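Local coordinates for protein superoxide dismutase [Fe] (Sulfolobus acidocaldarius, PDB 1B06) that converts superoxide radicals into hydrogen peroxide and molecular oxygen, using one iron ion bound in each subunit, at residues L167-E171 against Y187-W192; L48-L52 against I70-L74; R8-P12 against I78-K82; A127-G132 against R184-L188. One frame throughout, in Å; residues are numbered along the deposited sequence.

Contact 1: residues L167-E171 against Y187-W192; sequences LIVDE and YLNAWW. With FE (Fe (III) ion), chain G.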
loop_
_atom_site.group_PDB
_atom_site.type_symbol
_atom_site.label_atom_id
_atom_site.label_comp_id
_atom_site.label_asym_id
_atom_site.label_seq_id
_atom_site.Cartn_x
_atom_site.Cartn_y
_atom_site.Cartn_z
ATOM N N LEU A 167 11.092 -18.676 -8.455
ATOM C CA LEU A 167 9.824 -19.198 -8.962
ATOM C C LEU A 167 8.773 -18.096 -8.859
ATOM O O LEU A 167 8.776 -17.322 -7.905
ATOM C CB LEU A 167 9.395 -20.416 -8.132
ATOM C CG LEU A 167 8.169 -21.213 -8.595
ATOM C CD1 LEU A 167 8.467 -21.910 -9.909
ATOM C CD2 LEU A 167 7.793 -22.236 -7.527
ATOM N N ILE A 168 7.867 -18.022 -9.827
ATOM C CA ILE A 168 6.858 -16.972 -9.796
ATOM C C ILE A 168 5.565 -17.292 -10.540
ATOM O O ILE A 168 5.581 -17.928 -11.593
ATOM C CB ILE A 168 7.438 -15.669 -10.382
ATOM C CG1 ILE A 168 6.432 -14.527 -10.240
ATOM C CG2 ILE A 168 7.810 -15.886 -11.840
ATOM C CD1 ILE A 168 7.063 -13.155 -10.319
ATOM N N VAL A 169 4.446 -16.836 -9.983
ATOM C CA VAL A 169 3.134 -17.035 -10.595
ATOM C C VAL A 169 2.399 -15.712 -10.647
ATOM O O VAL A 169 2.271 -15.032 -9.626
ATOM C CB VAL A 169 2.211 -17.966 -9.790
ATOM C CG1 VAL A 169 1.382 -18.787 -10.742
ATOM C CG2 VAL A 169 3.003 -18.821 -8.847
ATOM N N ASP A 170 1.904 -15.362 -11.826
ATOM C CA ASP A 170 1.152 -14.128 -12.011
ATOM C C ASP A 170 -0.256 -14.398 -11.515
ATOM O O ASP A 170 -0.873 -15.386 -11.917
ATOM C CB ASP A 170 1.114 -13.750 -13.495
ATOM C CG ASP A 170 0.538 -12.366 -13.740
ATOM O OD1 ASP A 170 -0.007 -11.737 -12.800
ATOM O OD2 ASP A 170 0.630 -11.902 -14.894
ATOM N N GLU A 171 -0.768 -13.531 -10.645
ATOM C CA GLU A 171 -2.112 -13.719 -10.115
ATOM C C GLU A 171 -3.048 -12.553 -10.397
ATOM O O GLU A 171 -4.084 -12.402 -9.746
ATOM C CB GLU A 171 -2.055 -14.012 -8.614
ATOM C CG GLU A 171 -1.717 -15.470 -8.301
ATOM C CD GLU A 171 -1.849 -15.793 -6.826
ATOM O OE1 GLU A 171 -2.986 -16.030 -6.358
ATOM O OE2 GLU A 171 -0.813 -15.806 -6.133
ATOM N N TYR A 187 -6.721 -22.327 -11.674
ATOM C CA TYR A 187 -5.616 -21.837 -12.494
ATOM C C TYR A 187 -4.285 -22.198 -11.844
ATOM O O TYR A 187 -3.358 -22.648 -12.520
ATOM C CB TYR A 187 -5.736 -20.315 -12.671
ATOM C CG TYR A 187 -4.438 -19.588 -12.964
ATOM C CD1 TYR A 187 -3.754 -19.785 -14.165
ATOM C CD2 TYR A 187 -3.903 -18.681 -12.045
ATOM C CE1 TYR A 187 -2.566 -19.092 -14.448
ATOM C CE2 TYR A 187 -2.718 -17.982 -12.316
ATOM C CZ TYR A 187 -2.056 -18.191 -13.516
ATOM O OH TYR A 187 -0.886 -17.506 -13.777
ATOM N N LEU A 188 -4.197 -22.015 -10.530
ATOM C CA LEU A 188 -2.966 -22.325 -9.809
ATOM C C LEU A 188 -2.611 -23.809 -9.900
ATOM O O LEU A 188 -1.439 -24.169 -9.998
ATOM C CB LEU A 188 -3.086 -21.903 -8.342
ATOM C CG LEU A 188 -3.130 -20.389 -8.109
ATOM C CD1 LEU A 188 -3.613 -20.093 -6.686
ATOM C CD2 LEU A 188 -1.744 -19.796 -8.362
ATOM N N ASN A 189 -3.622 -24.671 -9.870
ATOM C CA ASN A 189 -3.388 -26.103 -9.978
ATOM C C ASN A 189 -2.881 -26.449 -11.377
ATOM O O ASN A 189 -2.031 -27.321 -11.540
ATOM C CB ASN A 189 -4.675 -26.871 -9.694
ATOM C CG ASN A 189 -4.859 -27.155 -8.225
ATOM O OD1 ASN A 189 -3.886 -27.222 -7.475
ATOM N ND2 ASN A 189 -6.109 -27.320 -7.800
ATOM N N ALA A 190 -3.402 -25.763 -12.387
ATOM C CA ALA A 190 -2.982 -26.006 -13.765
ATOM C C ALA A 190 -1.556 -25.521 -14.007
ATOM O O ALA A 190 -0.768 -26.188 -14.683
ATOM C CB ALA A 190 -3.924 -25.306 -14.733
ATOM N N TRP A 191 -1.237 -24.353 -13.448
ATOM C CA TRP A 191 0.076 -23.735 -13.599
ATOM C C TRP A 191 1.244 -24.666 -13.248
ATOM O O TRP A 191 2.289 -24.618 -13.894
ATOM C CB TRP A 191 0.135 -22.451 -12.757
ATOM C CG TRP A 191 1.522 -21.884 -12.582
ATOM C CD1 TRP A 191 2.273 -21.234 -13.524
ATOM C CD2 TRP A 191 2.337 -21.963 -11.405
ATOM N NE1 TRP A 191 3.506 -20.910 -13.005
ATOM C CE2 TRP A 191 3.570 -21.346 -11.708
ATOM C CE3 TRP A 191 2.144 -22.499 -10.124
ATOM C CZ2 TRP A 191 4.608 -21.249 -10.775
ATOM C CZ3 TRP A 191 3.179 -22.404 -9.196
ATOM C CH2 TRP A 191 4.394 -21.784 -9.529
ATOM N N TRP A 192 1.069 -25.513 -12.238
ATOM C CA TRP A 192 2.129 -26.438 -11.835
ATOM C C TRP A 192 2.582 -27.336 -12.992
ATOM O O TRP A 192 3.718 -27.817 -13.007
ATOM C CB TRP A 192 1.667 -27.321 -10.667
ATOM C CG TRP A 192 1.579 -26.607 -9.340
ATOM C CD1 TRP A 192 0.441 -26.287 -8.660
ATOM C CD2 TRP A 192 2.672 -26.138 -8.535
ATOM N NE1 TRP A 192 0.752 -25.648 -7.486
ATOM C CE2 TRP A 192 2.115 -25.543 -7.383
ATOM C CE3 TRP A 192 4.067 -26.163 -8.674
ATOM C CZ2 TRP A 192 2.904 -24.975 -6.373
ATOM C CZ3 TRP A 192 4.852 -25.597 -7.669
ATOM C CH2 TRP A 192 4.265 -25.013 -6.534
HETATM FE FE FE G . 0.274 -10.388 -15.917
HETATM O O HOH W 1 6.204 -19.832 -13.559
HETATM O O HOH W 2 0.497 -9.238 -14.201
#
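V169 sets both methyls over one face of the W191 indole, and this pair is the apolar heart of the contact. Its CG1 sits over the five-membered ring, 3.4 Å from the centroid and 12° off the ring normal, a close CH-pi contact, while CG2 covers the six-membered ring and comes to 3.3 Å from W191 CH2. The indole is brought under the strand by a first torsion that sets W191 CG anti to the backbone N. L167 meets the same ring differently: its CG stands at the edge, near the ring plane, 3.9 Å from W191 CH2. The same CG1 of V169 also meets L188 CD2 at 4.1 Å, and F123 of helix 116-129 adds to the packing. Helix 184-191 thus covers one side of strand 165-170, an outer strand of the three-stranded antiparallel sheet in the alpha/beta C-terminal domain of iron/manganese superoxide dismutases; the axes of strand 168-170 and helix 187-191 run at 140°. I168 turns its side chain away from the helix, toward helix 67-89. Polar links lie around this core. A water bridges the layers, donating to I168 O and accepting from W191 NE1. Y187 OH donates to D170 O at 2.8 Å, in the carbonyl plane with a C=O...O angle of 145°, and the same hydroxyl is hydrogen-bonded to Y87. Just beyond that carbonyl, the D170 carboxylate binds iron through OD2 at 1.9 Å, beside H33, H84, H174 and a water at 2.1 Å; its other oxygen, OD1, is held by the backbone N of F172.

Contact 2: residues L48-L52 against I70-L74; sequences LLDRL and ILRGL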
loop_
_atom_site.group_PDB
_atom_site.type_symbol
_atom_site.label_atom_id
_atom_site.label_comp_id
_atom_site.label_asym_id
_atom_site.label_seq_id
_atom_site.Cartn_x
_atom_site.Cartn_y
_atom_site.Cartn_z
ATOM N N LEU A 48 7.662 7.349 -19.181
ATOM C CA LEU A 48 7.905 8.036 -17.920
ATOM C C LEU A 48 9.384 8.362 -17.789
ATOM O O LEU A 48 9.750 9.333 -17.130
ATOM C CB LEU A 48 7.455 7.180 -16.738
ATOM C CG LEU A 48 5.954 7.184 -16.456
ATOM C CD1 LEU A 48 5.657 6.192 -15.356
ATOM C CD2 LEU A 48 5.492 8.582 -16.058
ATOM N N LEU A 49 10.231 7.549 -18.416
ATOM C CA LEU A 49 11.670 7.782 -18.383
ATOM C C LEU A 49 11.984 9.034 -19.210
ATOM O O LEU A 49 12.915 9.780 -18.903
ATOM C CB LEU A 49 12.416 6.575 -18.949
ATOM C CG LEU A 49 12.641 5.400 -17.988
ATOM C CD1 LEU A 49 13.403 4.288 -18.703
ATOM C CD2 LEU A 49 13.419 5.866 -16.772
ATOM N N ASP A 50 11.202 9.255 -20.261
ATOM C CA ASP A 50 11.376 10.426 -21.103
ATOM C C ASP A 50 11.160 11.676 -20.248
ATOM O O ASP A 50 11.957 12.616 -20.290
ATOM C CB ASP A 50 10.360 10.409 -22.248
ATOM C CG ASP A 50 10.684 9.372 -23.302
ATOM O OD1 ASP A 50 11.870 9.011 -23.442
ATOM O OD2 ASP A 50 9.750 8.915 -23.991
ATOM N N ARG A 51 10.079 11.676 -19.469
ATOM C CA ARG A 51 9.757 12.802 -18.600
ATOM C C ARG A 51 10.822 13.006 -17.528
ATOM O O ARG A 51 11.235 14.135 -17.267
ATOM C CB ARG A 51 8.395 12.593 -17.936
ATOM C CG ARG A 51 7.250 13.210 -18.707
ATOM C CD ARG A 51 5.918 12.933 -18.037
ATOM N NE ARG A 51 5.588 13.922 -17.013
ATOM C CZ ARG A 51 5.343 15.210 -17.254
ATOM N NH1 ARG A 51 5.393 15.680 -18.491
ATOM N NH2 ARG A 51 5.029 16.029 -16.255
ATOM N N LEU A 52 11.265 11.916 -16.910
ATOM C CA LEU A 52 12.287 12.012 -15.875
ATOM C C LEU A 52 13.573 12.591 -16.466
ATOM O O LEU A 52 14.254 13.404 -15.839
ATOM C CB LEU A 52 12.566 10.632 -15.264
ATOM C CG LEU A 52 13.524 10.597 -14.060
ATOM C CD1 LEU A 52 13.040 11.565 -12.979
ATOM C CD2 LEU A 52 13.605 9.182 -13.500
ATOM N N ILE A 70 5.574 10.469 -11.204
ATOM C CA ILE A 70 6.576 9.886 -12.087
ATOM C C ILE A 70 7.269 8.691 -11.430
ATOM O O ILE A 70 7.396 7.623 -12.035
ATOM C CB ILE A 70 7.641 10.936 -12.472
ATOM C CG1 ILE A 70 6.995 12.043 -13.308
ATOM C CG2 ILE A 70 8.785 10.280 -13.239
ATOM C CD1 ILE A 70 7.863 13.281 -13.475
ATOM N N LEU A 71 7.711 8.874 -10.189
ATOM C CA LEU A 71 8.399 7.815 -9.456
ATOM C C LEU A 71 7.529 6.593 -9.179
ATOM O O LEU A 71 7.963 5.467 -9.392
ATOM C CB LEU A 71 8.947 8.359 -8.137
ATOM C CG LEU A 71 10.125 9.322 -8.274
ATOM C CD1 LEU A 71 10.522 9.815 -6.898
ATOM C CD2 LEU A 71 11.293 8.631 -8.964
ATOM N N ARG A 72 6.312 6.804 -8.693
ATOM C CA ARG A 72 5.438 5.672 -8.418
ATOM C C ARG A 72 4.988 5.002 -9.724
ATOM O O ARG A 72 4.746 3.793 -9.766
ATOM C CB ARG A 72 4.226 6.116 -7.595
ATOM C CG ARG A 72 3.611 4.973 -6.798
ATOM C CD ARG A 72 2.790 5.440 -5.601
ATOM N NE ARG A 72 2.226 4.304 -4.873
ATOM C CZ ARG A 72 1.028 3.775 -5.110
ATOM N NH1 ARG A 72 0.247 4.272 -6.063
ATOM N NH2 ARG A 72 0.605 2.747 -4.388
ATOM N N GLY A 73 4.888 5.789 -10.789
ATOM C CA GLY A 73 4.489 5.236 -12.070
ATOM C C GLY A 73 5.584 4.327 -12.582
ATOM O O GLY A 73 5.330 3.366 -13.303
ATOM N N LEU A 74 6.816 4.632 -12.194
ATOM C CA LEU A 74 7.953 3.836 -12.617
ATOM C C LEU A 74 8.048 2.478 -11.912
ATOM O O LEU A 74 8.386 1.488 -12.566
ATOM C CB LEU A 74 9.250 4.632 -12.434
ATOM C CG LEU A 74 9.485 5.675 -13.532
ATOM C CD1 LEU A 74 10.565 6.642 -13.098
ATOM C CD2 LEU A 74 9.884 4.983 -14.830
#
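L48 and L74 press together where the two long helices of the alpha-hairpin domain, 27-57 and 67-89, run antiparallel; the axes of the 48-52 and 70-74 segments lie 10.1 Å apart at 148°. The leucine contacts at the centre are apolar. L74 reaches across with both methyls: CD2 lies 3.8 Å from L48 CB and also touches L49 CD2, while CD1 meets L52 CD2 at 4.0 Å. With CG anti to its carbonyl carbon (chi1 -78°), the L74 side chain swings toward helix 27-57 and spreads over three leucines of that helix. Cut back to alanine, this position would probably take from L49 CD2 and L52 CD2 their contact with L74 and open a gap beside L48 CB. One turn earlier, I70 turns its CG2 toward L52 CB, at 4.3 Å, and its CD1 approaches the guanidinium of R51. That arginine is fixed from outside the pair: NE forms a salt bridge with D66 of the third subunit, NH1 bonds to G63 O of that same subunit, and NH2 bonds to Q64 O of its own chain. Q148 of the second subunit packs on L49, L52 and L74, so the hairpin is covered from a neighbouring molecule as well. At G73 there is no room for a side chain, since a CB would run into L48 CD1; instead that methyl rests on the bare backbone, L48 CD1 lying 3.3 Å from G73 C.

Contact 3: residues R8-P12 against I78-K82; sequences RYEFP and INGHK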
loop_
_atom_site.group_PDB
_atom_site.type_symbol
_atom_site.label_atom_id
_atom_site.label_comp_id
_atom_site.label_asym_id
_atom_site.label_seq_id
_atom_site.Cartn_x
_atom_site.Cartn_y
_atom_site.Cartn_z
ATOM N N ARG A 8 16.496 3.145 -22.319
ATOM C CA ARG A 8 15.109 2.710 -22.297
ATOM C C ARG A 8 15.045 1.195 -22.274
ATOM O O ARG A 8 16.040 0.522 -22.527
ATOM C CB ARG A 8 14.368 3.238 -23.522
ATOM C CG ARG A 8 14.405 4.754 -23.655
ATOM C CD ARG A 8 13.640 5.435 -22.526
ATOM N NE ARG A 8 13.486 6.871 -22.752
ATOM C CZ ARG A 8 14.454 7.764 -22.570
ATOM N NH1 ARG A 8 15.652 7.373 -22.157
ATOM N NH2 ARG A 8 14.227 9.049 -22.811
ATOM N N TYR A 9 13.871 0.660 -21.969
ATOM C CA TYR A 9 13.690 -0.786 -21.909
ATOM C C TYR A 9 13.247 -1.339 -23.253
ATOM O O TYR A 9 12.594 -0.649 -24.035
ATOM C CB TYR A 9 12.651 -1.143 -20.836
ATOM C CG TYR A 9 13.139 -0.887 -19.427
ATOM C CD1 TYR A 9 14.021 -1.770 -18.803
ATOM C CD2 TYR A 9 12.763 0.265 -18.739
ATOM C CE1 TYR A 9 14.523 -1.508 -17.528
ATOM C CE2 TYR A 9 13.261 0.536 -17.465
ATOM C CZ TYR A 9 14.140 -0.353 -16.871
ATOM O OH TYR A 9 14.652 -0.077 -15.629
ATOM N N GLU A 10 13.608 -2.590 -23.513
ATOM C CA GLU A 10 13.245 -3.249 -24.756
ATOM C C GLU A 10 12.233 -4.351 -24.491
ATOM O O GLU A 10 12.332 -5.070 -23.500
ATOM C CB GLU A 10 14.486 -3.846 -25.417
ATOM C CG GLU A 10 14.941 -3.092 -26.660
ATOM C CD GLU A 10 16.448 -2.912 -26.717
ATOM O OE1 GLU A 10 17.175 -3.917 -26.550
ATOM O OE2 GLU A 10 16.905 -1.766 -26.928
ATOM N N PHE A 11 11.251 -4.472 -25.378
ATOM C CA PHE A 11 10.226 -5.498 -25.258
ATOM C C PHE A 11 10.855 -6.833 -25.664
ATOM O O PHE A 11 11.284 -7.009 -26.804
ATOM C CB PHE A 11 9.042 -5.160 -26.172
ATOM C CG PHE A 11 7.863 -6.089 -26.025
ATOM C CD1 PHE A 11 7.319 -6.356 -24.776
ATOM C CD2 PHE A 11 7.283 -6.679 -27.146
ATOM C CE1 PHE A 11 6.219 -7.188 -24.642
ATOM C CE2 PHE A 11 6.181 -7.516 -27.019
ATOM C CZ PHE A 11 5.649 -7.768 -25.760
ATOM N N PRO A 12 10.914 -7.791 -24.729
ATOM C CA PRO A 12 11.502 -9.102 -25.013
ATOM C C PRO A 12 10.625 -9.992 -25.894
ATOM O O PRO A 12 9.445 -9.711 -26.100
ATOM C CB PRO A 12 11.717 -9.701 -23.625
ATOM C CG PRO A 12 10.634 -9.092 -22.797
ATOM C CD PRO A 12 10.408 -7.700 -23.347
ATOM N N ILE A 78 8.005 -0.558 -14.368
ATOM C CA ILE A 78 9.263 -1.294 -14.451
ATOM C C ILE A 78 9.128 -2.691 -13.850
ATOM O O ILE A 78 9.652 -3.665 -14.395
ATOM C CB ILE A 78 10.410 -0.532 -13.748
ATOM C CG1 ILE A 78 10.610 0.831 -14.422
ATOM C CG2 ILE A 78 11.703 -1.344 -13.828
ATOM C CD1 ILE A 78 11.800 1.624 -13.896
ATOM N N ASN A 79 8.432 -2.787 -12.720
ATOM C CA ASN A 79 8.220 -4.077 -12.075
ATOM C C ASN A 79 7.296 -4.915 -12.959
ATOM O O ASN A 79 7.495 -6.119 -13.110
ATOM C CB ASN A 79 7.594 -3.888 -10.686
ATOM C CG ASN A 79 8.643 -3.767 -9.585
ATOM O OD1 ASN A 79 9.496 -4.642 -9.428
ATOM N ND2 ASN A 79 8.580 -2.680 -8.815
ATOM N N GLY A 80 6.291 -4.275 -13.548
ATOM C CA GLY A 80 5.375 -4.994 -14.413
ATOM C C GLY A 80 6.122 -5.674 -15.550
ATOM O O GLY A 80 5.842 -6.819 -15.907
ATOM N N HIS A 81 7.088 -4.963 -16.116
ATOM C CA HIS A 81 7.891 -5.483 -17.213
ATOM C C HIS A 81 8.838 -6.604 -16.748
ATOM O O HIS A 81 8.799 -7.724 -17.265
ATOM C CB HIS A 81 8.676 -4.322 -17.853
ATOM C CG HIS A 81 9.972 -4.726 -18.487
ATOM N ND1 HIS A 81 10.045 -5.637 -19.519
ATOM C CD2 HIS A 81 11.246 -4.339 -18.236
ATOM C CE1 HIS A 81 11.307 -5.794 -19.876
ATOM N NE2 HIS A 81 12.056 -5.018 -19.114
ATOM N N LYS A 82 9.670 -6.303 -15.758
ATOM C CA LYS A 82 10.633 -7.270 -15.248
ATOM C C LYS A 82 10.015 -8.568 -14.750
ATOM O O LYS A 82 10.540 -9.649 -15.015
ATOM C CB LYS A 82 11.464 -6.632 -14.137
ATOM C CG LYS A 82 12.255 -5.405 -14.596
ATOM C CD LYS A 82 13.325 -5.007 -13.589
ATOM C CE LYS A 82 14.299 -4.002 -14.194
ATOM N NZ LYS A 82 15.475 -4.669 -14.840
#
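Y9 and I78 bring the backbones nearest, their CA atoms 8.7 Å apart, with the irregular segment 8-12 passing beside a turn of helix 67-89 and leaving the contact mostly to side chains. The Y9 ring bridges the distance and lies across I78 at about a right angle: its CE2 is 4.0 Å from I78 CD1, and its OH is 3.7 Å from I78 CG2. Nearer the root of the ring, Y9 CD1 meets H81 NE2 at 3.8 Å. The two rings are inclined by 56°, their centroids 5.3 Å apart. H81 comes to this position with CG anti to the backbone N (chi1 152°), which also carries CE1 to within 3.8 Å of E10 O and near P12 CD. K82 bends at its end, placing CE 4.2 Å from Y9 CE1. The polar ends are satisfied from the second subunit: Y9 OH bonds to D141, H81 NE2 to E143, and K82 NZ makes salt bridges with both. A leucine in place of Y9 would probably leave D141 of that subunit without its hydroxyl partner and thin the contact that the ring makes with H81 and I78. The far nitrogen of H81, ND1, is bonded to H38 of helix 27-57, so the imidazole is held at both ends. The N-terminal segment therefore runs along the two helices of the alpha-hairpin, with its tyrosine against helix 67-89, P12 against H38 of helix 27-57, and the second subunit closing over the polar side.

Contact 4: residues A127-G132 against R184-L188; sequences ANSLPG and RGDYL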
loop_
_atom_site.group_PDB
_atom_site.type_symbol
_atom_site.label_atom_id
_atom_site.label_comp_id
_atom_site.label_asym_id
_atom_site.label_seq_id
_atom_site.Cartn_x
_atom_site.Cartn_y
_atom_site.Cartn_z
ATOM N N ALA A 127 -0.322 -18.672 -2.186
ATOM C CA ALA A 127 -0.835 -18.085 -3.424
ATOM C C ALA A 127 -2.330 -17.808 -3.345
ATOM O O ALA A 127 -2.817 -16.801 -3.856
ATOM C CB ALA A 127 -0.552 -19.018 -4.599
ATOM N N ASN A 128 -3.063 -18.714 -2.711
ATOM C CA ASN A 128 -4.500 -18.555 -2.583
ATOM C C ASN A 128 -4.900 -17.540 -1.519
ATOM O O ASN A 128 -6.052 -17.106 -1.483
ATOM C CB ASN A 128 -5.146 -19.903 -2.275
ATOM C CG ASN A 128 -5.368 -20.724 -3.516
ATOM O OD1 ASN A 128 -6.125 -20.332 -4.402
ATOM N ND2 ASN A 128 -4.704 -21.869 -3.596
ATOM N N SER A 129 -3.955 -17.158 -0.661
ATOM C CA SER A 129 -4.239 -16.192 0.404
ATOM C C SER A 129 -4.062 -14.744 -0.050
ATOM O O SER A 129 -4.474 -13.817 0.646
ATOM C CB SER A 129 -3.347 -16.460 1.619
ATOM O OG SER A 129 -2.034 -15.980 1.406
ATOM N N LEU A 130 -3.453 -14.559 -1.217
ATOM C CA LEU A 130 -3.222 -13.230 -1.770
ATOM C C LEU A 130 -4.533 -12.452 -1.946
ATOM O O LEU A 130 -5.430 -12.880 -2.669
ATOM C CB LEU A 130 -2.497 -13.352 -3.113
ATOM C CG LEU A 130 -2.434 -12.104 -3.997
ATOM C CD1 LEU A 130 -1.481 -11.096 -3.392
ATOM C CD2 LEU A 130 -1.981 -12.483 -5.394
ATOM N N PRO A 131 -4.667 -11.301 -1.266
ATOM C CA PRO A 131 -5.892 -10.500 -1.382
ATOM C C PRO A 131 -5.912 -9.604 -2.621
ATOM O O PRO A 131 -5.358 -8.505 -2.617
ATOM C CB PRO A 131 -5.913 -9.689 -0.090
ATOM C CG PRO A 131 -4.461 -9.549 0.294
ATOM C CD PRO A 131 -3.698 -10.702 -0.329
ATOM N N GLY A 132 -6.554 -10.076 -3.684
ATOM C CA GLY A 132 -6.623 -9.284 -4.897
ATOM C C GLY A 132 -5.581 -9.658 -5.932
ATOM O O GLY A 132 -5.114 -10.792 -5.967
ATOM N N ARG A 184 -9.572 -18.850 -9.536
ATOM C CA ARG A 184 -8.137 -18.678 -9.380
ATOM C C ARG A 184 -7.435 -19.952 -8.901
ATOM O O ARG A 184 -6.326 -20.269 -9.345
ATOM C CB ARG A 184 -7.886 -17.533 -8.403
ATOM C CG ARG A 184 -6.502 -16.927 -8.473
ATOM C CD ARG A 184 -6.029 -16.603 -7.080
ATOM N NE ARG A 184 -5.828 -15.177 -6.881
ATOM C CZ ARG A 184 -5.850 -14.578 -5.697
ATOM N NH1 ARG A 184 -6.069 -15.281 -4.594
ATOM N NH2 ARG A 184 -5.633 -13.275 -5.616
ATOM N N GLY A 185 -8.084 -20.679 -7.994
ATOM C CA GLY A 185 -7.511 -21.909 -7.468
ATOM C C GLY A 185 -7.286 -22.954 -8.543
ATOM O O GLY A 185 -6.288 -23.668 -8.513
ATOM N N ASP A 186 -8.220 -23.046 -9.490
ATOM C CA ASP A 186 -8.118 -23.993 -10.595
ATOM C C ASP A 186 -6.929 -23.627 -11.473
ATOM O O ASP A 186 -6.222 -24.504 -11.962
ATOM C CB ASP A 186 -9.393 -23.958 -11.443
ATOM C CG ASP A 186 -10.582 -24.557 -10.728
ATOM O OD1 ASP A 186 -10.547 -24.656 -9.481
ATOM O OD2 ASP A 186 -11.553 -24.930 -11.416
ATOM N N TYR A 187 -6.721 -22.327 -11.674
ATOM C CA TYR A 187 -5.616 -21.837 -12.494
ATOM C C TYR A 187 -4.285 -22.198 -11.844
ATOM O O TYR A 187 -3.358 -22.648 -12.520
ATOM C CB TYR A 187 -5.736 -20.315 -12.671
ATOM C CG TYR A 187 -4.438 -19.588 -12.964
ATOM C CD1 TYR A 187 -3.754 -19.785 -14.165
ATOM C CD2 TYR A 187 -3.903 -18.681 -12.045
ATOM C CE1 TYR A 187 -2.566 -19.092 -14.448
ATOM C CE2 TYR A 187 -2.718 -17.982 -12.316
ATOM C CZ TYR A 187 -2.056 -18.191 -13.516
ATOM O OH TYR A 187 -0.886 -17.506 -13.777
ATOM N N LEU A 188 -4.197 -22.015 -10.530
ATOM C CA LEU A 188 -2.966 -22.325 -9.809
ATOM C C LEU A 188 -2.611 -23.809 -9.900
ATOM O O LEU A 188 -1.439 -24.169 -9.998
ATOM C CB LEU A 188 -3.086 -21.903 -8.342
ATOM C CG LEU A 188 -3.130 -20.389 -8.109
ATOM C CD1 LEU A 188 -3.613 -20.093 -6.686
ATOM C CD2 LEU A 188 -1.744 -19.796 -8.362
HETATM O O HOH W 3 -7.557 -18.293 -4.751
HETATM O O HOH W 4 -5.279 -24.237 -5.907
#
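R184 grips the carbonyl of L130 end-on, sending both terminal nitrogens to the one oxygen. NH1 donates to L130 O at 3.1 Å, in the carbonyl plane and on a lone pair; NH2 donates to it at 3.0 Å from 43° above that plane. Neither bond is straight, with N-H...O angles of 141° and 150°, as a fork onto a single atom requires. The oxygen lies near the guanidinium plane, and the O atoms of N128 and G132 also come to its edge, while A127 O lies over one face. Bends at chi2 and chi3 steer the arginine in among these backbone oxygens. Its third nitrogen, NE, forms a salt bridge with E171 OE1, so the charge is probably balanced by that buried carboxylate as well as by carbonyl dipoles. Two waters serve N128: one donates to OD1 at 2.5 Å and accepts weakly from R184 NH1, and the other donates to G185 O and accepts weakly from ND2, which also has a weak bond to S124 O. Between these polar edges L188 slides past N128 in the opposite direction, its CD1 3.4 Å from N128 OD1 and 3.9 Å from A127 CB. The backbone angles of G132 call for glycine as the chain turns toward strand 134-140. The arginine holds the loop that follows helix 116-129 to the start of helix 184-191, within the alpha/beta C-terminal domain of the iron/manganese superoxide dismutase fold.

From the N terminus, contact 3 comes first: segment 8-12 meets helix 67-89 and closes a long loop that holds the whole of contact 2, the shorter hairpin closure between helices 27-57 and 67-89. The two touch through the salt bridge of R8 with D50, and both face the second subunit. The chain then enters the C-terminal domain, where contact 4 opens at the end of helix 116-129 and contact 1 opens later, on strand 165-170; both close on helix 184-191, sharing Y187 and L188. E171 and R184 join this pair by a salt bridge. Contacts 1 and 3 stay apart, their nearest atoms about 7 Å from each other, on opposite sides of the chain's centre.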